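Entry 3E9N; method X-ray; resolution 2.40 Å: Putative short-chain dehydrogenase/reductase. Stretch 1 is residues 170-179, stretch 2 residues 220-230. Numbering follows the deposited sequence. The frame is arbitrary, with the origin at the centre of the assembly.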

# COMPACT_ATOMS: atom_id res chain seq x y z
N ARG A 170 -20.26 1.27 -10.10
CA ARG A 170 -19.38 0.53 -9.24
C ARG A 170 -18.12 0.16 -10.01
O ARG A 170 -18.16 -0.16 -11.23
CB ARG A 170 -20.09 -0.70 -8.63
CG ARG A 170 -21.38 -0.28 -7.85
CD ARG A 170 -21.94 -1.43 -7.01
NE ARG A 170 -22.56 -2.49 -7.79
CZ ARG A 170 -23.23 -3.54 -7.28
NH1 ARG A 170 -23.38 -3.70 -5.95
NH2 ARG A 170 -23.74 -4.44 -8.10
N VAL A 171 -16.99 0.23 -9.31
CA VAL A 171 -15.72 0.01 -9.93
C VAL A 171 -14.98 -1.02 -9.10
O VAL A 171 -14.93 -0.93 -7.88
CB VAL A 171 -14.93 1.29 -10.04
CG1 VAL A 171 -13.62 1.00 -10.80
CG2 VAL A 171 -15.72 2.33 -10.82
N SER A 172 -14.42 -2.02 -9.78
CA SER A 172 -13.78 -3.10 -9.10
C SER A 172 -12.54 -3.61 -9.82
O SER A 172 -12.45 -3.58 -11.05
CB SER A 172 -14.79 -4.21 -8.88
OG SER A 172 -14.18 -5.25 -8.14
N THR A 173 -11.57 -4.07 -9.03
CA THR A 173 -10.37 -4.64 -9.58
C THR A 173 -10.21 -6.04 -9.10
O THR A 173 -10.21 -6.33 -7.93
CB THR A 173 -9.12 -3.89 -9.12
OG1 THR A 173 -9.13 -3.85 -7.68
CG2 THR A 173 -9.14 -2.47 -9.64
N VAL A 174 -10.05 -6.95 -10.03
CA VAL A 174 -9.78 -8.28 -9.67
C VAL A 174 -8.30 -8.42 -9.95
O VAL A 174 -7.88 -8.19 -11.08
CB VAL A 174 -10.64 -9.24 -10.52
CG1 VAL A 174 -10.17 -10.70 -10.35
CG2 VAL A 174 -12.13 -9.05 -10.14
N SER A 175 -7.50 -8.78 -8.94
CA SER A 175 -6.03 -8.77 -9.13
C SER A 175 -5.39 -10.14 -9.01
O SER A 175 -5.11 -10.62 -7.90
CB SER A 175 -5.33 -7.82 -8.17
OG SER A 175 -6.14 -6.70 -7.85
N PRO A 176 -5.18 -10.80 -10.13
CA PRO A 176 -4.39 -12.05 -10.10
C PRO A 176 -2.89 -11.81 -9.87
O PRO A 176 -2.36 -10.73 -10.16
CB PRO A 176 -4.60 -12.66 -11.49
CG PRO A 176 -5.39 -11.61 -12.28
CD PRO A 176 -5.46 -10.33 -11.49
N GLY A 177 -2.18 -12.81 -9.38
CA GLY A 177 -0.74 -12.64 -9.23
C GLY A 177 -0.13 -13.90 -8.69
O GLY A 177 -0.82 -14.85 -8.39
N PRO A 178 1.19 -13.91 -8.56
CA PRO A 178 1.89 -15.12 -8.12
C PRO A 178 1.79 -15.37 -6.61
O PRO A 178 1.54 -14.45 -5.84
CB PRO A 178 3.35 -14.84 -8.53
CG PRO A 178 3.47 -13.33 -8.50
CD PRO A 178 2.11 -12.79 -8.85
N THR A 179 1.95 -16.61 -6.21
CA THR A 179 1.95 -16.95 -4.79
C THR A 179 3.37 -16.97 -4.29
O THR A 179 4.16 -17.77 -4.79
CB THR A 179 1.28 -18.33 -4.57
OG1 THR A 179 -0.15 -18.17 -4.50
CG2 THR A 179 1.78 -19.00 -3.30
N THR A 220 -23.46 -2.14 -1.24
CA THR A 220 -22.06 -2.60 -1.23
C THR A 220 -21.33 -2.39 -2.55
O THR A 220 -21.96 -2.25 -3.60
CB THR A 220 -22.01 -4.06 -0.86
OG1 THR A 220 -23.03 -4.31 0.12
CG2 THR A 220 -20.70 -4.40 -0.24
N GLN A 221 -20.00 -2.28 -2.45
CA GLN A 221 -19.04 -2.32 -3.56
C GLN A 221 -17.97 -3.33 -3.13
O GLN A 221 -17.36 -3.17 -2.08
CB GLN A 221 -18.32 -0.97 -3.74
CG GLN A 221 -19.09 0.11 -4.41
CD GLN A 221 -18.29 0.92 -5.45
OE1 GLN A 221 -18.50 2.13 -5.58
NE2 GLN A 221 -17.44 0.26 -6.21
N ILE A 222 -17.74 -4.36 -3.93
CA ILE A 222 -16.57 -5.20 -3.74
C ILE A 222 -15.58 -4.52 -4.64
O ILE A 222 -15.61 -4.71 -5.89
CB ILE A 222 -16.83 -6.63 -4.21
CG1 ILE A 222 -18.15 -7.14 -3.61
CG2 ILE A 222 -15.57 -7.57 -3.96
CD1 ILE A 222 -18.05 -7.50 -2.12
N THR A 223 -14.73 -3.69 -4.04
CA THR A 223 -13.78 -2.93 -4.84
C THR A 223 -12.52 -3.70 -5.27
O THR A 223 -11.91 -3.40 -6.31
CB THR A 223 -13.36 -1.63 -4.07
OG1 THR A 223 -12.66 -1.99 -2.88
CG2 THR A 223 -14.61 -0.86 -3.69
N ASN A 224 -12.08 -4.66 -4.47
CA ASN A 224 -10.91 -5.39 -4.89
C ASN A 224 -10.94 -6.85 -4.44
O ASN A 224 -11.49 -7.19 -3.39
CB ASN A 224 -9.60 -4.65 -4.54
CG ASN A 224 -8.34 -5.41 -5.01
OD1 ASN A 224 -7.89 -5.39 -6.22
ND2 ASN A 224 -7.73 -6.11 -4.02
N VAL A 225 -10.42 -7.72 -5.29
CA VAL A 225 -10.37 -9.17 -4.98
C VAL A 225 -8.97 -9.61 -5.35
O VAL A 225 -8.58 -9.49 -6.49
CB VAL A 225 -11.38 -10.01 -5.79
CG1 VAL A 225 -11.26 -11.46 -5.48
CG2 VAL A 225 -12.86 -9.54 -5.56
N ASP A 226 -8.17 -10.05 -4.39
CA ASP A 226 -6.81 -10.49 -4.68
C ASP A 226 -6.81 -12.03 -4.86
O ASP A 226 -7.31 -12.76 -4.03
CB ASP A 226 -5.84 -9.96 -3.62
CG ASP A 226 -5.78 -8.40 -3.62
OD1 ASP A 226 -6.02 -7.77 -2.53
OD2 ASP A 226 -5.55 -7.78 -4.71
N VAL A 227 -6.33 -12.49 -6.01
CA VAL A 227 -6.44 -13.88 -6.43
C VAL A 227 -5.03 -14.47 -6.63
O VAL A 227 -4.19 -13.83 -7.21
CB VAL A 227 -7.26 -13.99 -7.77
CG1 VAL A 227 -7.35 -15.42 -8.24
CG2 VAL A 227 -8.64 -13.40 -7.60
N ARG A 228 -4.79 -15.68 -6.16
CA ARG A 228 -3.45 -16.28 -6.22
C ARG A 228 -3.59 -17.77 -6.43
O ARG A 228 -4.62 -18.33 -6.10
CB ARG A 228 -2.69 -16.04 -4.92
CG ARG A 228 -1.91 -14.76 -4.92
CD ARG A 228 -2.50 -13.87 -3.91
NE ARG A 228 -1.93 -12.52 -3.89
CZ ARG A 228 -2.24 -11.53 -4.74
NH1 ARG A 228 -1.66 -10.34 -4.59
NH2 ARG A 228 -3.10 -11.72 -5.74
N PRO A 229 -2.57 -18.42 -7.00
CA PRO A 229 -2.56 -19.89 -7.07
C PRO A 229 -2.50 -20.56 -5.69
O PRO A 229 -2.04 -19.98 -4.72
CB PRO A 229 -1.27 -20.22 -7.83
CG PRO A 229 -0.81 -18.91 -8.47
CD PRO A 229 -1.40 -17.80 -7.67
N ARG A 230 -3.01 -21.78 -5.63
CA ARG A 230 -2.73 -22.70 -4.55
C ARG A 230 -1.58 -23.61 -4.96
O ARG A 230 -0.89 -24.17 -4.08
CB ARG A 230 -3.95 -23.59 -4.30
CG ARG A 230 -4.96 -22.98 -3.40
CD ARG A 230 -6.22 -23.76 -3.44
NE ARG A 230 -6.15 -24.86 -2.52
CZ ARG A 230 -7.21 -25.47 -2.04
NH1 ARG A 230 -8.43 -25.05 -2.40
NH2 ARG A 230 -7.04 -26.49 -1.18

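How does stretch 2 first engage its neighbour? The two strands run parallel, their N-to-C directions only 11° apart, but at the start their backbones are not yet close: the CA atoms of R170 and Q221 lie 6.4 Å apart. Side chains span the gap. R170 reaches back along its partner, and its NH1 donates to the carbonyl O of T220 at 3.1 Å, with that oxygen near the plane of the guanidinium, where its N-H bonds point. Farther on, the OG of S172 donates to the O of I222 at 2.7 Å, so a hydroxyl satisfies a carbonyl that no backbone NH of stretch 1 takes up.

Where does the backbone ladder take over, and what does N224 add to it? It begins at T223, whose O accepts from the N of T173 at 2.8 Å. Polar groups gather on the face carrying T173, S175, N224 and D226. The OG1 of T173 donates to the OD1 of N224 in a very short 2.5 Å bond, while the OG of S175 lies 2.7 Å from that same OD1. The amide of N224 is held from its other end as well, since its ND2 donates to the OD2 of D226 at 2.8 Å.

How does the ladder continue from V225? The next rung returns the bond: the N of V225 donates to the O of T173 at 3.0 Å. Then the O of V225 receives the N of S175 at 2.8 Å, almost perfectly straight at 179°, and the N of V227 gives to the O of S175 at 2.9 Å. This is the parallel pattern, in which T173 and S175 each bond through both N and O to residues flanking their own partners, N224 and D226. The face of V174, V225 and V227 is apolar; there the CG1 of V174 meets the CG2 of V227 at 4.1 Å, a van der Waals contact.

How does the pairing end? It loosens at V227, whose O accepts a weak backbone bond from the N of G177, 3.1 Å long and bent to 122°. R228 folds its guanidinium back, with NH2 donating to the O of V227 at 2.8 Å and more weakly to the O of S175 at 3.1 Å. The CD of P229 packs 3.1 Å from the O of G177. Lacking an NH, P229 still offers its carbonyl, and the OG1 of T179 donates to that O at 2.6 Å.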